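Putative antibiotic biosynthesis monooxygenase (Bordetella bronchiseptica, PDB 3GZ7) is of unknown function but belongs to the antibiotic biosynthesis monooxygenase family and may be a monooxygenase that oxidises a small organic substrate as a dimeric alpha-beta barrel. Local coordinates at residues R50-H55 against V78-V83; R45-R50 against S88-E93. All coordinates share one frame; numbering follows the deposited sequence. Where two conformers were deposited one is given.

Contact 1 (R50-H55 against V78-V83); sequences RARGCH and VDNHMV
The guanidinium of Arg52 and the side-chain amide of Asn80 lie near one another with their planes 41° apart, joined through water rather than directly. A water molecule sits at the edge of the guanidinium, in its plane, and accepts a weak bond from Arg52 NE at 3.3 Å and a better one from Asn80 ND2 at 3.1 Å. Asn80 ND2 itself approaches the guanidinium obliquely, and the nearest Arg52 atom to it is CG, at 3.9 Å. At the other end of the amide, Asn80 OD1 rests against Gly53 CA at 3.6 Å.

The two side chains cross at about a right angle. Arg52 is fully extended, with CG anti to the backbone N (chi1 177°), which carries its charged group past the amide instead of folding it over. Arg52 O packs against the root of the asparagine side chain, 3.5 Å from Asn80 CB. A second water donates to both Arg52 O (2.8 Å) and Asn80 O (2.6 Å), tying the loop carbonyl to a helix carbonyl in the wider pi-type turn at 80-83.

Asp84, one turn further along, takes a hydrogen bond from Asn80 ND2 and forms a long, weak ion pair with Arg52 NE, so its carboxylate bears on both side chains. His81 follows Asn80 in the helix, where it is hydrogen-bonded to His110 and to a citrate probably acquired in crystallisation.

Gly53 has positive phi, a conformation that favours glycine, and Asn80 OD1 occupies the place at which a beta carbon would point and clash. The arrangement is that of a type II beta turn, 51-54, delivering the chain from helix 34-49 into strand 54-62 beside helix 78-85.

Contact 2 (R45-R50 against S88-E93); sequences RPLFMR and SADFQE
A side-on arginine-carboxylate salt bridge links the end of helix 34-49 to the first turn of helix 89-98, with Arg50 gripping Asp90. Arg50 NE donates to Asp90 OD2 at 3.0 Å, and Arg50 NH2 to Asp90 OD1, also at 3.0 Å, each nitrogen serving one oxygen. Both bonds are moderately bent, about 150° at the hydrogen. They use the syn side of the carboxylate but reach it from well outside its plane, and the two flat groups are turned 50° apart.

Arg50 CG sits between the backbone N and the carbonyl carbon (chi1 86°); from there the extended chain reaches back and across the end of the helix, with Leu47 CA against one face of the guanidinium, offset toward the rim. A water donates to Asp90 OD2 at 2.8 Å, giving OD2 a second donor beside Arg50 NE; its approach to Leu47 O is suspiciously short. The amino-terminal end of a helix would be expected to favour the negative charge of Asp90, just as the positive Arg50 suits a carboxyl-terminal end.

Leu47 supplies the apolar part of the interface. Its CD2 methyl touches Asp90 OD1 at 3.3 Å, while CD1 packs on Glu93 CG at 3.5 Å, with the leucine and glutamate side chains roughly perpendicular. Phe48 points away from helix 89-98 at its root and stacks with Phe85, meeting Trp94 edge-to-face over the sheet. Ser88 is the N-cap residue, its OG accepting a weak bond from Phe91 N. The whole is helix-helix packing on one face of the antiparallel sheet in a ferredoxin-like fold.

Overall arrangement
Contacts 1 and 2 lie about 10 Å apart between centres and share Arg50, the residue at which helix 34-49 gives way to the turn. In contact 2 its side chain reaches helix 89-98, whereas in contact 1 the chain beyond it meets helix 78-85, the helix just before 89-98 in sequence. The two contacts also touch directly, Cys54 CB lying 3.0 Å from Phe48 O. Together they place the connection between helix 34-49 and strand 54-62 beside two successive helices. A citrate, probably from the crystallisation liquor, is hydrogen-bonded to His81 of segment 78-83, which may mark a pocket on that side; contact 2 is structural packing between helices.

Contact 1 (R50-H55 against V78-V83)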
loop_
_atom_site.group_PDB
_atom_site.type_symbol
_atom_site.label_atom_id
_atom_site.label_comp_id
_atom_site.label_asym_id
_atom_site.label_seq_id
_atom_site.Cartn_x
_atom_site.Cartn_y
_atom_site.Cartn_z
ATOM N N ARG A 50 -1.177 -0.631 21.107
ATOM C CA ARG A 50 -0.334 -0.577 22.309
ATOM C C ARG A 50 1.162 -0.977 22.090
ATOM O O ARG A 50 1.946 -0.891 23.033
ATOM C CB ARG A 50 -0.948 -1.401 23.446
ATOM C CG ARG A 50 -0.611 -2.841 23.432
ATOM C CD ARG A 50 -1.608 -3.586 24.283
ATOM N NE ARG A 50 -1.286 -5.005 24.406
ATOM C CZ ARG A 50 -2.169 -5.933 24.770
ATOM N NH1 ARG A 50 -3.417 -5.598 25.049
ATOM N NH2 ARG A 50 -1.805 -7.190 24.869
ATOM N N ALA A 51 1.568 -1.384 20.883
ATOM C CA ALA A 51 2.980 -1.674 20.624
ATOM C C ALA A 51 3.788 -0.387 20.683
ATOM O O ALA A 51 3.297 0.687 20.328
ATOM C CB ALA A 51 3.163 -2.344 19.284
ATOM N N ARG A 52 5.021 -0.490 21.165
ATOM C CA ARG A 52 5.953 0.649 21.212
ATOM C C ARG A 52 6.122 1.353 19.851
ATOM O O ARG A 52 6.483 0.694 18.867
ATOM C CB ARG A 52 7.302 0.139 21.664
ATOM C CG ARG A 52 8.415 1.185 21.708
ATOM C CD ARG A 52 9.646 0.565 22.308
ATOM N NE ARG A 52 10.740 1.503 22.297
ATOM C CZ ARG A 52 11.906 1.293 22.883
ATOM N NH1 ARG A 52 12.139 0.158 23.537
ATOM N NH2 ARG A 52 12.839 2.234 22.808
ATOM N N GLY A 53 5.812 2.658 19.795
ATOM C CA GLY A 53 5.928 3.453 18.588
ATOM C C GLY A 53 4.930 3.240 17.461
ATOM O O GLY A 53 5.161 3.725 16.351
ATOM N N CYS A 54 3.868 2.484 17.734
ATOM C CA CYS A 54 2.781 2.271 16.816
ATOM C C CYS A 54 1.746 3.392 16.940
ATOM O O CYS A 54 1.250 3.642 18.042
ATOM C CB CYS A 54 2.070 0.926 17.100
ATOM S SG CYS A 54 0.919 0.434 15.801
ATOM N N HIS A 55 1.432 4.027 15.800
ATOM C CA HIS A 55 0.409 5.065 15.681
ATOM C C HIS A 55 -0.681 4.756 14.672
ATOM O O HIS A 55 -1.259 5.675 14.130
ATOM C CB HIS A 55 1.073 6.388 15.302
ATOM C CG HIS A 55 2.125 6.800 16.284
ATOM N ND1 HIS A 55 1.836 7.528 17.416
ATOM C CD2 HIS A 55 3.446 6.510 16.348
ATOM C CE1 HIS A 55 2.938 7.687 18.126
ATOM N NE2 HIS A 55 3.928 7.069 17.506
ATOM N N VAL A 78 11.464 1.666 11.803
ATOM C CA VAL A 78 11.442 0.253 11.355
ATOM C C VAL A 78 11.806 -0.646 12.525
ATOM O O VAL A 78 11.228 -1.745 12.645
ATOM C CB VAL A 78 12.367 -0.053 10.090
ATOM C CG1 VAL A 78 12.482 -1.620 9.761
ATOM C CG2 VAL A 78 11.911 0.724 8.875
ATOM N N ASP A 79 12.742 -0.219 13.387
ATOM C CA ASP A 79 13.089 -1.093 14.552
ATOM C C ASP A 79 11.925 -1.250 15.523
ATOM O O ASP A 79 11.812 -2.283 16.179
ATOM C CB ASP A 79 14.278 -0.618 15.350
ATOM C CG ASP A 79 15.587 -0.755 14.619
ATOM O OD1 ASP A 79 15.769 -1.592 13.707
ATOM O OD2 ASP A 79 16.460 0.016 15.006
ATOM N N ASN A 80 11.061 -0.245 15.644
ATOM C CA ASN A 80 9.869 -0.398 16.509
ATOM C C ASN A 80 9.071 -1.604 16.066
ATOM O O ASN A 80 8.525 -2.340 16.888
ATOM C CB ASN A 80 8.970 0.830 16.463
ATOM C CG ASN A 80 9.497 1.995 17.288
ATOM O OD1 ASN A 80 9.159 3.171 17.008
ATOM N ND2 ASN A 80 10.296 1.689 18.319
ATOM N N HIS A 81 9.030 -1.826 14.755
ATOM C CA HIS A 81 8.434 -3.045 14.220
ATOM C C HIS A 81 9.304 -4.305 14.282
ATOM O O HIS A 81 8.907 -5.329 14.837
ATOM C CB HIS A 81 7.989 -2.815 12.767
ATOM C CG HIS A 81 7.412 -4.034 12.142
ATOM N ND1 HIS A 81 7.642 -4.360 10.838
ATOM C CD2 HIS A 81 6.705 -5.051 12.670
ATOM C CE1 HIS A 81 7.063 -5.515 10.568
ATOM N NE2 HIS A 81 6.505 -5.967 11.669
HETATM N N MSE A 82 10.477 -4.243 13.671
HETATM C CA MSE A 82 11.235 -5.453 13.353
HETATM C C MSE A 82 12.010 -6.016 14.531
HETATM O O MSE A 82 12.270 -7.213 14.584
HETATM C CB MSE A 82 12.163 -5.178 12.173
HETATM C CG MSE A 82 11.361 -4.894 10.839
HETATM SE SE MSE A 82 10.573 -6.496 10.117
HETATM C CE MSE A 82 12.192 -7.309 9.546
ATOM N N VAL A 83 12.342 -5.148 15.484
ATOM C CA VAL A 83 12.975 -5.531 16.726
ATOM C C VAL A 83 11.927 -5.580 17.828
ATOM O O VAL A 83 11.606 -6.665 18.346
ATOM C CB VAL A 83 14.197 -4.557 17.065
ATOM C CG1 VAL A 83 14.817 -4.798 18.456
ATOM C CG2 VAL A 83 15.286 -4.648 15.993
HETATM O O HOH W 1 6.864 -2.104 18.882
HETATM O O HOH W 2 10.332 4.125 20.306
#

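Contact 2 (R45-R50 against S88-E93)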
loop_
_atom_site.group_PDB
_atom_site.type_symbol
_atom_site.label_atom_id
_atom_site.label_comp_id
_atom_site.label_asym_id
_atom_site.label_seq_id
_atom_site.Cartn_x
_atom_site.Cartn_y
_atom_site.Cartn_z
ATOM N N ARG A 45 -6.160 -5.835 16.627
ATOM C CA ARG A 45 -5.785 -4.436 16.414
ATOM C C ARG A 45 -5.188 -3.693 17.611
ATOM O O ARG A 45 -4.171 -3.020 17.418
ATOM C CB ARG A 45 -6.955 -3.625 15.819
ATOM C CG ARG A 45 -6.819 -3.467 14.317
ATOM C CD ARG A 45 -7.794 -2.513 13.681
ATOM N NE ARG A 45 -7.397 -1.113 13.727
ATOM C CZ ARG A 45 -7.883 -0.188 14.570
ATOM N NH1 ARG A 45 -8.779 -0.484 15.509
ATOM N NH2 ARG A 45 -7.459 1.062 14.468
ATOM N N PRO A 46 -5.802 -3.797 18.820
ATOM C CA PRO A 46 -5.259 -3.279 20.099
ATOM C C PRO A 46 -3.858 -3.772 20.528
ATOM O O PRO A 46 -3.134 -3.038 21.209
ATOM C CB PRO A 46 -6.302 -3.722 21.127
ATOM C CG PRO A 46 -7.543 -3.860 20.354
ATOM C CD PRO A 46 -7.124 -4.416 19.027
ATOM N N LEU A 47 -3.491 -4.996 20.153
ATOM C CA LEU A 47 -2.106 -5.483 20.264
ATOM C C LEU A 47 -1.125 -4.583 19.582
ATOM O O LEU A 47 -0.043 -4.299 20.123
ATOM C CB LEU A 47 -1.943 -6.905 19.659
ATOM C CG LEU A 47 -2.683 -8.039 20.374
ATOM C CD1 LEU A 47 -2.559 -9.439 19.677
ATOM C CD2 LEU A 47 -2.239 -8.074 21.827
ATOM N N PHE A 48 -1.451 -4.189 18.356
ATOM C CA PHE A 48 -0.606 -3.269 17.606
ATOM C C PHE A 48 -0.616 -1.832 18.185
ATOM O O PHE A 48 0.434 -1.234 18.341
ATOM C CB PHE A 48 -1.032 -3.202 16.129
ATOM C CG PHE A 48 -0.547 -4.360 15.278
ATOM C CD1 PHE A 48 0.708 -4.328 14.687
ATOM C CD2 PHE A 48 -1.363 -5.442 15.024
ATOM C CE1 PHE A 48 1.150 -5.362 13.891
ATOM C CE2 PHE A 48 -0.909 -6.466 14.239
ATOM C CZ PHE A 48 0.346 -6.423 13.673
HETATM N N MSE A 49 -1.807 -1.292 18.478
HETATM C CA MSE A 49 -1.962 0.104 18.971
HETATM C C MSE A 49 -1.169 0.344 20.222
HETATM O O MSE A 49 -0.563 1.401 20.396
HETATM C CB MSE A 49 -3.442 0.461 19.273
HETATM C CG MSE A 49 -4.418 0.447 18.069
HETATM SE SE MSE A 49 -3.925 1.612 16.575
HETATM C CE MSE A 49 -4.335 3.412 17.299
ATOM N N ARG A 50 -1.177 -0.631 21.107
ATOM C CA ARG A 50 -0.334 -0.577 22.309
ATOM C C ARG A 50 1.162 -0.977 22.090
ATOM O O ARG A 50 1.946 -0.891 23.033
ATOM C CB ARG A 50 -0.948 -1.401 23.446
ATOM C CG ARG A 50 -0.611 -2.841 23.432
ATOM C CD ARG A 50 -1.608 -3.586 24.283
ATOM N NE ARG A 50 -1.286 -5.005 24.406
ATOM C CZ ARG A 50 -2.169 -5.933 24.770
ATOM N NH1 ARG A 50 -3.417 -5.598 25.049
ATOM N NH2 ARG A 50 -1.805 -7.190 24.869
ATOM N N SER A 88 8.096 -9.194 21.033
ATOM C CA SER A 88 7.145 -9.060 22.134
ATOM C C SER A 88 6.202 -10.234 22.117
ATOM O O SER A 88 5.977 -10.852 21.070
ATOM C CB SER A 88 6.327 -7.786 22.001
ATOM O OG SER A 88 5.406 -7.895 20.917
ATOM N N ALA A 89 5.626 -10.508 23.275
ATOM C CA ALA A 89 4.630 -11.547 23.439
ATOM C C ALA A 89 3.380 -11.197 22.652
ATOM O O ALA A 89 2.631 -12.089 22.302
ATOM C CB ALA A 89 4.287 -11.747 24.886
ATOM N N ASP A 90 3.151 -9.920 22.344
ATOM C CA ASP A 90 1.965 -9.561 21.511
ATOM C C ASP A 90 2.075 -10.041 20.088
ATOM O O ASP A 90 1.058 -10.356 19.470
ATOM C CB ASP A 90 1.642 -8.087 21.549
ATOM C CG ASP A 90 1.001 -7.666 22.887
ATOM O OD1 ASP A 90 0.486 -8.557 23.597
ATOM O OD2 ASP A 90 1.013 -6.453 23.222
ATOM N N PHE A 91 3.292 -10.160 19.583
ATOM C CA PHE A 91 3.499 -10.813 18.268
ATOM C C PHE A 91 3.079 -12.280 18.290
ATOM O O PHE A 91 2.451 -12.775 17.366
ATOM C CB PHE A 91 4.955 -10.653 17.761
ATOM C CG PHE A 91 5.213 -11.363 16.444
ATOM C CD1 PHE A 91 4.350 -11.196 15.370
ATOM C CD2 PHE A 91 6.299 -12.198 16.291
ATOM C CE1 PHE A 91 4.553 -11.873 14.181
ATOM C CE2 PHE A 91 6.524 -12.846 15.079
ATOM C CZ PHE A 91 5.649 -12.673 14.030
ATOM N N GLN A 92 3.412 -12.959 19.376
ATOM C CA GLN A 92 3.025 -14.343 19.579
ATOM C C GLN A 92 1.495 -14.478 19.666
ATOM O O GLN A 92 0.922 -15.466 19.199
ATOM C CB GLN A 92 3.717 -14.942 20.848
ATOM C CG GLN A 92 5.253 -14.611 20.989
ATOM C CD GLN A 92 6.064 -15.087 19.803
ATOM O OE1 GLN A 92 5.832 -16.181 19.309
ATOM N NE2 GLN A 92 7.043 -14.300 19.367
ATOM N N GLU A 93 0.835 -13.476 20.239
ATOM C CA GLU A 93 -0.632 -13.443 20.336
ATOM C C GLU A 93 -1.322 -13.084 18.978
ATOM O O GLU A 93 -2.355 -13.652 18.612
ATOM C CB GLU A 93 -1.024 -12.453 21.423
ATOM C CG GLU A 93 -2.486 -12.306 21.674
ATOM C CD GLU A 93 -3.112 -13.567 22.214
ATOM O OE1 GLU A 93 -2.381 -14.526 22.543
ATOM O OE2 GLU A 93 -4.355 -13.590 22.297
HETATM O O HOH W 3 2.083 -4.681 21.410
#